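Local coordinates for protein D-glyceraldehyde dehydrogenase (NADP(+)) (PDB 5IZD) that oxidises D-glyceraldehyde to D-glycerate with NADP(+) in the non-phosphorylated Entner-Doudoroff pathway, working as a homotetramer, at residues Asn90-Lys95 with Asn149-Met154; Ile105-Tyr110 with Glu441-Tyr446; Asn167-Lys172 with Gly196-Ile201; Gly249-Phe254 with Ser405-Ala410; Tyr361-Thr366 with Phe383-Gly388. One frame throughout, in Å; residues are numbered along the deposited sequence.

Interaction 1. Residues Asn90-Lys95 with Asn149-Met154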
# COMPACT_ATOMS: atom_id res chain seq x y z
N ASN A 90 -11.25 12.86 37.27
CA ASN A 90 -11.96 13.62 36.24
C ASN A 90 -13.44 13.84 36.58
O ASN A 90 -14.03 14.74 36.05
CB ASN A 90 -11.85 12.92 34.89
CG ASN A 90 -10.45 12.97 34.30
OD1 ASN A 90 -9.48 12.43 34.87
ND2 ASN A 90 -10.31 13.64 33.16
N GLY A 91 -14.02 13.03 37.48
CA GLY A 91 -15.45 13.14 37.82
C GLY A 91 -16.32 12.61 36.70
O GLY A 91 -17.51 12.90 36.67
N LYS A 92 -15.76 11.83 35.77
CA LYS A 92 -16.54 11.27 34.64
C LYS A 92 -17.68 10.36 35.10
O LYS A 92 -17.50 9.55 36.03
CB LYS A 92 -15.69 10.42 33.71
CG LYS A 92 -14.57 11.16 33.03
CD LYS A 92 -14.24 10.61 31.64
CE LYS A 92 -13.00 11.33 31.14
NZ LYS A 92 -12.72 10.98 29.76
N PRO A 93 -18.86 10.48 34.46
CA PRO A 93 -19.86 9.46 34.75
C PRO A 93 -19.35 8.02 34.53
O PRO A 93 -18.52 7.78 33.61
CB PRO A 93 -20.96 9.80 33.76
CG PRO A 93 -20.89 11.29 33.63
CD PRO A 93 -19.41 11.52 33.57
N VAL A 94 -19.79 7.11 35.40
CA VAL A 94 -19.33 5.69 35.38
C VAL A 94 -19.30 5.06 33.95
O VAL A 94 -18.29 4.45 33.56
CB VAL A 94 -20.10 4.79 36.42
CG1 VAL A 94 -21.60 4.69 36.12
CG2 VAL A 94 -19.44 3.42 36.58
N LYS A 95 -20.35 5.27 33.15
CA LYS A 95 -20.35 4.70 31.79
C LYS A 95 -19.25 5.31 30.91
O LYS A 95 -18.70 4.63 30.04
CB LYS A 95 -21.75 4.86 31.15
CG LYS A 95 -22.86 3.98 31.76
CD LYS A 95 -24.17 4.04 30.97
N ASN A 149 -8.27 15.40 29.35
CA ASN A 149 -9.66 15.12 29.03
C ASN A 149 -9.96 13.63 28.81
O ASN A 149 -11.02 13.17 29.24
CB ASN A 149 -10.13 16.03 27.91
CG ASN A 149 -9.49 15.70 26.54
OD1 ASN A 149 -8.35 15.22 26.45
ND2 ASN A 149 -10.25 15.93 25.48
N PHE A 150 -9.03 12.89 28.16
CA PHE A 150 -9.09 11.43 28.04
C PHE A 150 -7.76 10.94 28.56
O PHE A 150 -6.88 10.47 27.79
CB PHE A 150 -9.39 10.99 26.60
CG PHE A 150 -10.77 11.40 26.17
CD1 PHE A 150 -11.89 10.66 26.57
CD2 PHE A 150 -10.97 12.60 25.53
CE1 PHE A 150 -13.19 11.09 26.28
CE2 PHE A 150 -12.25 13.05 25.25
CZ PHE A 150 -13.37 12.29 25.63
N PRO A 151 -7.61 11.01 29.89
CA PRO A 151 -6.31 10.83 30.48
C PRO A 151 -5.78 9.38 30.46
O PRO A 151 -4.62 9.17 30.87
CB PRO A 151 -6.55 11.28 31.95
CG PRO A 151 -7.97 10.86 32.23
CD PRO A 151 -8.68 11.09 30.90
N ALA A 152 -6.61 8.39 30.14
CA ALA A 152 -6.15 7.00 30.02
C ALA A 152 -6.10 6.65 28.51
O ALA A 152 -5.11 6.09 28.04
CB ALA A 152 -7.08 6.07 30.75
N GLY A 153 -7.17 6.99 27.79
CA GLY A 153 -7.24 6.82 26.27
C GLY A 153 -6.04 7.41 25.54
O GLY A 153 -5.48 6.79 24.62
N MET A 154 -5.62 8.60 25.96
CA MET A 154 -4.55 9.31 25.24
C MET A 154 -3.18 8.70 25.53
O MET A 154 -2.26 8.77 24.70
CB MET A 154 -4.56 10.80 25.56
CG MET A 154 -5.80 11.52 25.07
SD MET A 154 -5.65 11.76 23.26
CE MET A 154 -7.16 12.77 23.13
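Asn149 O accepts a hydrogen bond from Lys92 NZ at 2.8 Å. The ammonium lies in the plane of the carbonyl, with a C=O...N angle of 151°. A weak hydrogen bond from Asn276 ND2 reaches the same oxygen. Lys92 NZ has a second partner, Glu100, in a salt bridge. The lysine chain bends at chi2 (-149°) and then runs extended, which carries its end across to the carbonyl. Lys92 NZ also lies 3.3 Å from Phe150 CD1, oblique to the ring. An alanine in place of Lys92 would probably leave Asn149 O without this donor and Glu100 without this positive mate.

Asn90 and Pro151 meet tip to tip beside the lysine. Asn90 OD1 comes to 3.4 Å from Pro151 CG. The amide nitrogen of Asn90 is bonded instead to Trp148 O, which helps to orient the amide group.

The side chain of Asn149 points away from Asn90-Lys95. By similarity it stabilises the transition state and binds substrate. Its ND2 donates to Gln279 O and to the oxidised cysteine (3-sulfinoalanine) at position 281. Lys92 thus probably acts as a second-shell group, holding the backbone of this residue.

Asn90-Lys95 forms the link between helix 79-90 and helix 94-112. Asn149-Met154 leads from strand 130-145 into helix 153-164, where Glu100 of helix 94-112 also accepts from the N-H groups of Ala152 and Gly153.

Interaction 2. Residues Ile105-Tyr110 with Glu441-Tyr446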
# COMPACT_ATOMS: atom_id res chain seq x y z
N ILE A 105 -8.10 -0.68 26.08
CA ILE A 105 -7.94 -2.11 25.80
C ILE A 105 -8.04 -2.33 24.29
O ILE A 105 -7.13 -2.93 23.73
CB ILE A 105 -8.96 -2.99 26.58
CG1 ILE A 105 -8.66 -2.96 28.09
CG2 ILE A 105 -9.01 -4.44 26.05
CD1 ILE A 105 -9.86 -3.28 28.98
N ASP A 106 -9.02 -1.77 23.63
CA ASP A 106 -9.12 -1.87 22.19
C ASP A 106 -7.93 -1.27 21.44
O ASP A 106 -7.51 -1.81 20.46
CB ASP A 106 -10.40 -1.24 21.68
CG ASP A 106 -10.56 -1.36 20.14
OD1 ASP A 106 -10.87 -2.42 19.66
OD2 ASP A 106 -10.39 -0.39 19.41
N GLN A 107 -7.38 -0.17 21.91
CA GLN A 107 -6.35 0.51 21.20
C GLN A 107 -5.03 -0.21 21.33
O GLN A 107 -4.27 -0.34 20.37
CB GLN A 107 -6.18 1.94 21.71
CG GLN A 107 -7.18 2.93 21.17
CD GLN A 107 -6.87 4.31 21.73
OE1 GLN A 107 -6.28 5.14 21.04
NE2 GLN A 107 -7.15 4.51 23.02
N ILE A 108 -4.73 -0.63 22.55
CA ILE A 108 -3.52 -1.37 22.78
C ILE A 108 -3.52 -2.68 21.93
O ILE A 108 -2.50 -3.02 21.32
CB ILE A 108 -3.30 -1.68 24.25
CG1 ILE A 108 -2.94 -0.39 25.01
CG2 ILE A 108 -2.17 -2.67 24.39
CD1 ILE A 108 -3.02 -0.55 26.53
N GLN A 109 -4.65 -3.40 21.88
CA GLN A 109 -4.78 -4.56 21.00
C GLN A 109 -4.49 -4.21 19.53
O GLN A 109 -3.63 -4.80 18.92
CB GLN A 109 -6.16 -5.17 21.11
CG GLN A 109 -6.36 -6.37 20.21
CD GLN A 109 -5.56 -7.59 20.61
OE1 GLN A 109 -5.17 -7.73 21.75
NE2 GLN A 109 -5.31 -8.47 19.66
N TYR A 110 -5.18 -3.20 19.05
CA TYR A 110 -5.12 -2.79 17.66
C TYR A 110 -3.70 -2.43 17.25
O TYR A 110 -3.22 -2.91 16.22
CB TYR A 110 -6.05 -1.63 17.39
CG TYR A 110 -5.86 -1.05 16.00
CD1 TYR A 110 -6.54 -1.58 14.87
CD2 TYR A 110 -5.01 0.06 15.80
CE1 TYR A 110 -6.37 -1.02 13.61
CE2 TYR A 110 -4.80 0.58 14.53
CZ TYR A 110 -5.49 0.03 13.44
OH TYR A 110 -5.25 0.58 12.22
N GLU A 441 -14.12 8.63 17.25
CA GLU A 441 -13.27 8.04 16.19
C GLU A 441 -12.87 6.61 16.54
O GLU A 441 -12.79 6.25 17.73
CB GLU A 441 -11.99 8.88 15.94
CG GLU A 441 -10.92 8.89 17.07
CD GLU A 441 -11.29 9.73 18.29
OE1 GLU A 441 -12.36 10.38 18.35
OE2 GLU A 441 -10.50 9.78 19.22
N ALA A 442 -12.58 5.82 15.51
CA ALA A 442 -12.19 4.45 15.71
C ALA A 442 -10.68 4.37 15.49
O ALA A 442 -10.09 5.23 14.83
CB ALA A 442 -12.93 3.50 14.76
N SER A 443 -10.08 3.32 16.04
CA SER A 443 -8.65 3.08 15.92
C SER A 443 -8.18 2.90 14.49
O SER A 443 -7.05 3.23 14.22
CB SER A 443 -8.27 1.85 16.73
OG SER A 443 -8.52 2.17 18.07
N GLN A 444 -9.05 2.38 13.61
CA GLN A 444 -8.75 2.17 12.19
C GLN A 444 -8.85 3.46 11.39
O GLN A 444 -8.46 3.47 10.21
CB GLN A 444 -9.63 1.06 11.51
CG GLN A 444 -11.14 1.25 11.59
CD GLN A 444 -11.75 0.64 12.88
OE1 GLN A 444 -11.17 0.68 13.99
NE2 GLN A 444 -12.94 0.10 12.73
N GLY A 445 -9.45 4.49 12.00
CA GLY A 445 -9.45 5.84 11.41
C GLY A 445 -8.18 6.65 11.57
O GLY A 445 -7.41 6.39 12.45
N TYR A 446 -7.94 7.63 10.73
CA TYR A 446 -6.75 8.45 10.85
C TYR A 446 -7.23 9.77 11.41
O TYR A 446 -7.72 10.59 10.70
CB TYR A 446 -6.04 8.62 9.53
CG TYR A 446 -4.80 9.47 9.53
CD1 TYR A 446 -3.64 9.03 10.09
CD2 TYR A 446 -4.78 10.69 8.92
CE1 TYR A 446 -2.52 9.79 10.07
CE2 TYR A 446 -3.66 11.45 8.89
CZ TYR A 446 -2.53 10.98 9.47
OH TYR A 446 -1.42 11.72 9.46
O HOH W 1 -11.89 1.46 17.67
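A type I beta turn, Ala442 to Gly445, packs against helix 94-112 here. Ser443 of the turn touches three helix residues. Its CB lies over one face of the Tyr110 ring, a CH-pi contact 4.0 Å from the centroid and 21° off the ring normal. Tyr110 CG is anti to the backbone N (chi1 171°), which brings a ring face to Ser443 CB. Tyr110 CE2 comes to 3.5 Å from Ser443 O, and Tyr110 OH to 3.8 Å from Gln444 CA. An alanine at Tyr110 would probably open a gap beside Ser443 and leave the turn less firmly packed on the helix.

The hydroxyl of Ser443 meets Gln107 CG at 3.5 Å. It also gives a weak hydrogen bond to Asp106 OD2, at 3.4 Å. A water makes a firmer bridge. It donates to Asp106 OD2 at 2.9 Å and accepts from Ser443 N at 3.1 Å. The main partner of Asp106 is Arg116 of the third subunit, which also bonds Gln444 OE1. The contact therefore borders a subunit interface.

Gln107 faces helix 153-164 as well, and the turn belongs to the loop between strands 432-435 and 454-455.

Interaction 3. Residues Asn167-Lys172 with Gly196-Ile201. With NAP (NADP nicotinamide-adenine-dinucleotide phosphate), chain I.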
# COMPACT_ATOMS: atom_id res chain seq x y z
N ASN A 167 10.37 2.48 19.26
CA ASN A 167 10.85 3.69 19.86
C ASN A 167 10.86 3.51 21.35
O ASN A 167 10.07 2.73 21.87
CB ASN A 167 9.98 4.89 19.54
CG ASN A 167 9.88 5.18 18.04
OD1 ASN A 167 10.74 5.87 17.46
ND2 ASN A 167 8.80 4.67 17.41
N THR A 168 11.73 4.25 22.03
CA THR A 168 11.73 4.31 23.50
C THR A 168 10.98 5.57 23.84
O THR A 168 10.84 6.47 22.97
CB THR A 168 13.12 4.36 24.09
OG1 THR A 168 13.83 5.44 23.51
CG2 THR A 168 13.85 3.07 23.78
N VAL A 169 10.46 5.64 25.07
CA VAL A 169 9.45 6.63 25.38
C VAL A 169 9.68 7.31 26.75
O VAL A 169 9.97 6.63 27.76
CB VAL A 169 8.02 6.03 25.40
CG1 VAL A 169 6.99 7.07 25.84
CG2 VAL A 169 7.65 5.39 24.09
N VAL A 170 9.56 8.63 26.74
CA VAL A 170 9.37 9.49 27.93
C VAL A 170 7.97 10.15 27.91
O VAL A 170 7.67 11.00 27.01
CB VAL A 170 10.44 10.60 28.01
CG1 VAL A 170 10.26 11.45 29.27
CG2 VAL A 170 11.85 10.02 27.94
N LEU A 171 7.12 9.72 28.85
CA LEU A 171 5.75 10.21 29.01
C LEU A 171 5.64 11.30 30.12
O LEU A 171 6.09 11.07 31.26
CB LEU A 171 4.80 9.03 29.30
CG LEU A 171 3.34 9.34 29.69
CD1 LEU A 171 2.52 9.87 28.51
CD2 LEU A 171 2.67 8.10 30.20
N LYS A 172 4.97 12.40 29.82
CA LYS A 172 4.65 13.44 30.78
C LYS A 172 3.16 13.75 30.61
O LYS A 172 2.77 14.31 29.61
CB LYS A 172 5.49 14.68 30.65
CG LYS A 172 5.16 15.79 31.62
CD LYS A 172 4.44 16.93 30.95
CE LYS A 172 3.92 18.01 31.89
NZ LYS A 172 2.66 17.61 32.51
N GLY A 196 14.56 1.63 30.98
CA GLY A 196 14.87 2.68 30.01
C GLY A 196 13.89 2.83 28.86
O GLY A 196 13.84 3.88 28.27
N VAL A 197 13.15 1.78 28.51
CA VAL A 197 12.28 1.81 27.32
C VAL A 197 11.10 2.75 27.54
O VAL A 197 10.66 3.39 26.60
CB VAL A 197 11.81 0.41 26.92
CG1 VAL A 197 10.77 0.45 25.76
CG2 VAL A 197 13.00 -0.39 26.48
N LEU A 198 10.60 2.80 28.76
CA LEU A 198 9.46 3.61 29.12
C LEU A 198 9.77 4.39 30.40
O LEU A 198 10.04 3.79 31.42
CB LEU A 198 8.24 2.73 29.37
CG LEU A 198 6.95 3.48 29.75
CD1 LEU A 198 6.58 4.51 28.71
CD2 LEU A 198 5.81 2.50 29.92
N ASN A 199 9.70 5.71 30.32
CA ASN A 199 9.95 6.59 31.48
C ASN A 199 8.76 7.52 31.67
O ASN A 199 8.15 7.97 30.70
CB ASN A 199 11.24 7.39 31.30
CG ASN A 199 12.43 6.51 30.96
OD1 ASN A 199 13.16 6.07 31.87
ND2 ASN A 199 12.60 6.19 29.70
N PHE A 200 8.50 7.86 32.95
CA PHE A 200 7.31 8.58 33.38
C PHE A 200 7.76 9.76 34.21
O PHE A 200 8.40 9.58 35.28
CB PHE A 200 6.44 7.65 34.23
CG PHE A 200 5.15 8.28 34.71
CD1 PHE A 200 4.14 8.62 33.83
CD2 PHE A 200 4.95 8.55 36.06
CE1 PHE A 200 2.93 9.16 34.29
CE2 PHE A 200 3.74 9.11 36.52
CZ PHE A 200 2.73 9.42 35.61
N ILE A 201 7.43 10.94 33.72
CA ILE A 201 7.85 12.20 34.30
C ILE A 201 6.60 13.07 34.48
O ILE A 201 5.88 13.37 33.49
CB ILE A 201 8.83 12.92 33.36
CG1 ILE A 201 10.19 12.27 33.39
CG2 ILE A 201 8.97 14.40 33.75
CD1 ILE A 201 10.96 12.49 34.68
PA NAP I . -2.44 21.83 27.36
O1A NAP I . -1.84 22.99 28.09
O2A NAP I . -2.39 21.84 25.85
O5B NAP I . -1.76 20.46 27.94
C5B NAP I . -1.45 19.29 27.14
C4B NAP I . -0.12 18.67 27.60
O4B NAP I . 0.98 19.54 27.25
C3B NAP I . -0.03 18.50 29.13
O3B NAP I . 0.77 17.32 29.44
C2B NAP I . 0.68 19.75 29.56
O2B NAP I . 1.24 19.68 30.87
C1B NAP I . 1.71 19.89 28.47
N9A NAP I . 2.32 21.22 28.33
C8A NAP I . 1.85 22.42 28.76
N7A NAP I . 2.68 23.41 28.48
C5A NAP I . 3.73 22.78 27.79
C6A NAP I . 4.90 23.28 27.22
N6A NAP I . 5.23 24.57 27.23
N1A NAP I . 5.73 22.40 26.62
C2A NAP I . 5.42 21.09 26.62
N3A NAP I . 4.33 20.54 27.16
C4A NAP I . 3.51 21.46 27.72
O3 NAP I . -3.95 21.71 27.83
PN NAP I . -4.80 22.60 28.88
O1N NAP I . -4.23 22.44 30.28
O2N NAP I . -6.26 22.22 28.79
O5D NAP I . -4.60 24.06 28.40
P2B NAP I . 0.50 20.50 32.10
O1X NAP I . 1.39 20.29 33.34
O2X NAP I . -0.81 19.90 32.32
O3X NAP I . 0.43 21.95 31.77
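Leu171 and Phe200 project to the same face of a parallel strand pair; with CG anti to the backbone N in both (chi1 172° and -178°), their ends meet. Leu171 CD2 meets the ring edge of Phe200 in its plane, 4.0 Å from CD1. Val169 and Leu198 lie side by side on the same face, with CG1 to CD1 at 3.9 Å. Helices 153-164 and 178-190 cover this face.

The strands belong to the beta-alpha-beta unit 168-172, 178-190, 198-200 of the coenzyme-binding domain. Their axes are 4.7 Å apart. Val169 N bonds Val197 O, and Asn199 N bonds Val169 O. Leu171 N then donates to Asn199 O at 2.7 Å, and Ile201 N to Leu171 O at 2.8 Å.

Val170 and Asn199 point to the other face. Asn199 ND2 donates to Gly196 O at 3.0 Å from well above the carbonyl plane, and weakly to Val169 O. Its OD1 accepts from Asp8 N, so the amide is held at both ends.

Lys172 turns its end away toward NADP. NZ gives hydrogen bonds to O2B at 3.0 Å and to phosphate oxygen O1X at 3.1 Å. A positive lysine bonded to the 2'-phosphate group is consistent with the enzyme's use of NADP.

Interaction 4. Residues Gly249-Phe254 with Ser405-Ala410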
# COMPACT_ATOMS: atom_id res chain seq x y z
N GLY A 249 -7.38 19.95 19.06
CA GLY A 249 -8.81 20.20 19.33
C GLY A 249 -9.46 20.80 18.07
O GLY A 249 -8.88 20.67 16.98
N GLY A 250 -10.62 21.45 18.23
CA GLY A 250 -11.42 21.86 17.09
C GLY A 250 -12.65 22.66 17.39
O GLY A 250 -12.87 23.09 18.51
N LYS A 251 -13.46 22.88 16.33
CA LYS A 251 -14.69 23.61 16.52
C LYS A 251 -15.71 23.03 15.61
O LYS A 251 -16.15 23.66 14.65
CB LYS A 251 -14.44 25.09 16.29
CG LYS A 251 -15.63 26.03 16.55
CD LYS A 251 -15.59 26.60 17.97
CE LYS A 251 -16.87 27.33 18.32
NZ LYS A 251 -17.01 27.37 19.79
N ALA A 252 -16.12 21.82 15.95
CA ALA A 252 -16.90 21.00 15.07
C ALA A 252 -18.28 21.57 14.76
O ALA A 252 -19.07 21.80 15.69
CB ALA A 252 -17.05 19.61 15.67
N PRO A 253 -18.56 21.82 13.45
CA PRO A 253 -19.94 22.14 13.13
C PRO A 253 -20.83 20.90 13.14
O PRO A 253 -20.44 19.84 12.64
CB PRO A 253 -19.84 22.72 11.70
CG PRO A 253 -18.71 21.97 11.06
CD PRO A 253 -17.74 21.64 12.24
N PHE A 254 -22.04 21.08 13.65
CA PHE A 254 -23.08 20.07 13.69
C PHE A 254 -24.23 20.51 12.76
O PHE A 254 -24.99 21.44 13.09
CB PHE A 254 -23.57 19.91 15.12
CG PHE A 254 -24.30 18.63 15.39
CD1 PHE A 254 -25.62 18.47 14.98
CD2 PHE A 254 -23.68 17.57 16.01
CE1 PHE A 254 -26.30 17.29 15.22
CE2 PHE A 254 -24.34 16.38 16.22
CZ PHE A 254 -25.66 16.24 15.83
N SER A 405 -13.72 28.83 9.65
CA SER A 405 -13.16 28.48 10.96
C SER A 405 -11.69 28.39 10.88
O SER A 405 -11.17 27.84 9.92
CB SER A 405 -13.68 27.10 11.42
OG SER A 405 -13.39 26.86 12.80
N LYS A 406 -10.97 28.79 11.94
CA LYS A 406 -9.56 28.44 11.96
C LYS A 406 -9.34 26.97 12.35
O LYS A 406 -8.20 26.46 12.29
CB LYS A 406 -8.77 29.38 12.87
CG LYS A 406 -8.98 29.16 14.35
CD LYS A 406 -8.34 30.29 15.11
CE LYS A 406 -8.49 30.04 16.59
NZ LYS A 406 -8.00 31.27 17.25
N TYR A 407 -10.41 26.28 12.76
CA TYR A 407 -10.31 24.90 13.12
C TYR A 407 -10.74 24.00 11.98
O TYR A 407 -11.27 24.45 10.96
CB TYR A 407 -11.15 24.64 14.35
CG TYR A 407 -10.79 25.49 15.54
CD1 TYR A 407 -9.73 25.15 16.39
CD2 TYR A 407 -11.55 26.61 15.85
CE1 TYR A 407 -9.43 25.93 17.49
CE2 TYR A 407 -11.29 27.39 16.97
CZ TYR A 407 -10.25 27.03 17.82
OH TYR A 407 -10.01 27.84 18.91
N GLY A 408 -10.46 22.71 12.15
CA GLY A 408 -10.66 21.71 11.12
C GLY A 408 -10.62 20.24 11.46
O GLY A 408 -10.18 19.37 10.62
N LEU A 409 -11.06 19.89 12.66
CA LEU A 409 -10.95 18.49 13.03
C LEU A 409 -12.27 17.74 12.72
O LEU A 409 -12.43 17.28 11.58
CB LEU A 409 -10.39 18.35 14.42
CG LEU A 409 -10.38 17.02 15.18
CD1 LEU A 409 -10.04 15.86 14.33
CD2 LEU A 409 -9.42 17.10 16.38
N ALA A 410 -13.22 17.70 13.65
CA ALA A 410 -14.46 16.92 13.42
C ALA A 410 -15.61 17.76 12.93
O ALA A 410 -15.58 18.99 13.01
CB ALA A 410 -14.86 16.23 14.70
O HOH W 2 -8.84 22.04 14.41
O HOH W 3 -13.22 20.77 14.20
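The Tyr407 ring has Gly250 O above one face, offset toward the rim, and Lys406 CG over the opposite face. Ser405 OG and a water sit at its edge, in the ring plane. Lys251 comes in obliquely, its CB 3.3 Å from Tyr407 CD2. The two side chains then diverge. Lys251 has CG anti to the backbone N (chi1 -176°) and bends at chi2, carrying NZ off to a salt bridge with Glu285. The Tyr407 hydroxyl accepts from Glu381 N.

Ser405 OG accepts from Tyr407 N at 3.0 Å, an ST turn that shapes the loop ahead of the tyrosine. This loop leads into strand 410-414, which pairs in parallel with strand 252-256 in the seven-stranded sheet of the catalytic domain. Between the two segments, water does the joining. The water at the tyrosine edge donates to Gly249 O and accepts from Gly408 N, at 2.9 Å each. A second water accepts from Lys251 N and Leu409 N and donates to Ala410 O at 3.2 Å.

Gly250 sits where the chains are close: a CB there would be tight against Leu409 CB. Leu409 CD2 reaches Gly249 O at 3.7 Å. Gly249 N donates to Glu247, the predicted proton acceptor. Further along, Ala252 CA approaches Ala410 O in a CA-H...O contact of 3.2 Å. Ala252 CB lies 4.1 Å from Ala410 CB.

Interaction 5. Residues Tyr361-Thr366 with Phe383-Gly388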
# COMPACT_ATOMS: atom_id res chain seq x y z
N TYR A 361 -16.65 21.81 40.24
CA TYR A 361 -16.64 22.71 39.05
C TYR A 361 -17.67 22.36 37.99
O TYR A 361 -17.37 22.22 36.81
CB TYR A 361 -15.24 22.77 38.43
CG TYR A 361 -14.13 22.80 39.47
CD1 TYR A 361 -14.09 23.75 40.47
CD2 TYR A 361 -13.12 21.87 39.43
CE1 TYR A 361 -13.06 23.77 41.42
CE2 TYR A 361 -12.10 21.85 40.37
CZ TYR A 361 -12.06 22.80 41.34
OH TYR A 361 -11.01 22.70 42.25
N PHE A 362 -18.92 22.30 38.42
CA PHE A 362 -20.04 21.93 37.58
C PHE A 362 -20.52 23.15 36.84
O PHE A 362 -20.46 24.26 37.34
CB PHE A 362 -21.17 21.36 38.44
CG PHE A 362 -20.83 20.05 39.08
CD1 PHE A 362 -20.98 18.86 38.36
CD2 PHE A 362 -20.30 20.00 40.37
CE1 PHE A 362 -20.65 17.64 38.93
CE2 PHE A 362 -19.95 18.76 40.92
CZ PHE A 362 -20.15 17.58 40.21
N PHE A 363 -21.00 22.94 35.61
CA PHE A 363 -21.64 24.00 34.84
C PHE A 363 -22.85 23.39 34.08
O PHE A 363 -22.75 22.30 33.56
CB PHE A 363 -20.65 24.64 33.86
CG PHE A 363 -21.03 26.02 33.44
CD1 PHE A 363 -20.66 27.12 34.22
CD2 PHE A 363 -21.83 26.23 32.36
CE1 PHE A 363 -21.04 28.40 33.89
CE2 PHE A 363 -22.22 27.52 32.01
CZ PHE A 363 -21.82 28.61 32.79
N LEU A 364 -23.96 24.11 34.03
CA LEU A 364 -25.15 23.61 33.37
C LEU A 364 -25.02 23.55 31.85
O LEU A 364 -24.35 24.41 31.26
CB LEU A 364 -26.37 24.49 33.71
CG LEU A 364 -26.88 24.50 35.17
CD1 LEU A 364 -27.89 25.60 35.39
CD2 LEU A 364 -27.52 23.14 35.45
N PRO A 365 -25.70 22.57 31.21
CA PRO A 365 -25.91 22.65 29.77
C PRO A 365 -26.45 24.02 29.34
O PRO A 365 -27.44 24.54 29.92
CB PRO A 365 -26.96 21.56 29.52
CG PRO A 365 -26.67 20.55 30.55
CD PRO A 365 -26.40 21.40 31.78
N THR A 366 -25.79 24.65 28.38
CA THR A 366 -26.06 26.02 28.03
C THR A 366 -26.27 26.15 26.47
O THR A 366 -25.38 25.79 25.70
CB THR A 366 -24.94 26.94 28.49
OG1 THR A 366 -24.77 26.83 29.92
CG2 THR A 366 -25.25 28.39 28.10
N PHE A 383 -14.90 24.16 24.73
CA PHE A 383 -14.48 22.97 25.48
C PHE A 383 -15.29 22.84 26.80
O PHE A 383 -14.72 22.67 27.88
CB PHE A 383 -12.93 23.03 25.73
CG PHE A 383 -12.20 21.75 25.49
CD1 PHE A 383 -12.09 21.21 24.22
CD2 PHE A 383 -11.54 21.09 26.55
CE1 PHE A 383 -11.36 20.04 23.99
CE2 PHE A 383 -10.83 19.91 26.33
CZ PHE A 383 -10.72 19.39 25.04
N ALA A 384 -16.64 22.96 26.70
CA ALA A 384 -17.51 23.07 27.89
C ALA A 384 -18.94 22.88 27.37
O ALA A 384 -19.13 22.82 26.16
CB ALA A 384 -17.32 24.41 28.58
N PRO A 385 -19.95 22.73 28.26
CA PRO A 385 -21.26 22.28 27.77
C PRO A 385 -22.17 23.42 27.21
O PRO A 385 -23.32 23.56 27.60
CB PRO A 385 -21.85 21.59 29.00
CG PRO A 385 -21.31 22.41 30.12
CD PRO A 385 -19.89 22.71 29.74
N VAL A 386 -21.63 24.18 26.26
CA VAL A 386 -22.20 25.42 25.79
C VAL A 386 -22.21 25.36 24.25
O VAL A 386 -21.19 25.02 23.65
CB VAL A 386 -21.32 26.64 26.18
CG1 VAL A 386 -21.94 27.93 25.67
CG2 VAL A 386 -21.06 26.72 27.67
N ILE A 387 -23.33 25.71 23.61
CA ILE A 387 -23.37 25.75 22.16
C ILE A 387 -24.34 26.83 21.69
O ILE A 387 -25.36 27.06 22.31
CB ILE A 387 -23.70 24.34 21.58
CG1 ILE A 387 -23.50 24.29 20.05
CG2 ILE A 387 -25.12 23.92 21.93
CD1 ILE A 387 -23.36 22.89 19.48
N GLY A 388 -23.98 27.51 20.60
CA GLY A 388 -24.89 28.41 19.87
C GLY A 388 -25.41 27.72 18.65
O GLY A 388 -24.71 26.82 18.11
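Thr366 and Val386 pair in parallel where strand 366-369 starts beside strand 386-392, in the seven-stranded sheet of the catalytic domain. This is the tight end of the contact. Thr366 N donates to Pro385 O at 2.8 Å, and Ile387 N donates to Thr366 O at 2.9 Å. Both bonds point nearly along the C=O axis. Val386 CA adds a CA-H...O contact to Thr366 O. The side chains of Thr366 and Val386 lie side by side on one face of the sheet. Thr366 CB meets Val386 CG2 at 4.0 Å, and CG2 of the threonine meets CG1 of the valine at 4.1 Å.

The looser end lies before the strands begin, yet it is still largely buried. Pro385 is the centre of an inverse gamma turn, and its ring faces the carbonyls of Phe363 and Leu364. Pro385 CG is 3.7 Å from Phe363 O and stands at the edge of the Phe363 ring, near its plane. Leu364, partly exposed, points its side chain away from Pro385. Helix 324-339 packs on Phe363, while Tyr274 of helix 262-274 meets both Pro365 and Pro385.

The threonine hydroxyl braces its own segment. With OG1 anti to the carbonyl carbon (chi1 -58°), it reaches back along its own chain and also accepts from Gly348 N. Thr366 OG1 donates to Leu364 O at 2.8 Å, from above the carbonyl plane.

In the fold
Interactions 1 and 2 share helix 94-112, with centres about 17 Å apart, and touch through Gly153 O and Gln107 NE2, a probable hydrogen bond. Interaction 3 follows interaction 1 along the chain, since helix 153-164 leads to strand 168-172. Interactions 4 and 5 both reach one seven-stranded sheet, also about 17 Å apart between centres. The segments of interaction 5 fall between those of interaction 4 in sequence. Interactions 3 and 5 are about 35 Å apart between centres, on opposite sides of the chain's centre. As in other aldehyde dehydrogenases, the coenzyme and catalytic domains probably meet near the active site, where Asn149 of interaction 1 packs on Phe383 of interaction 5.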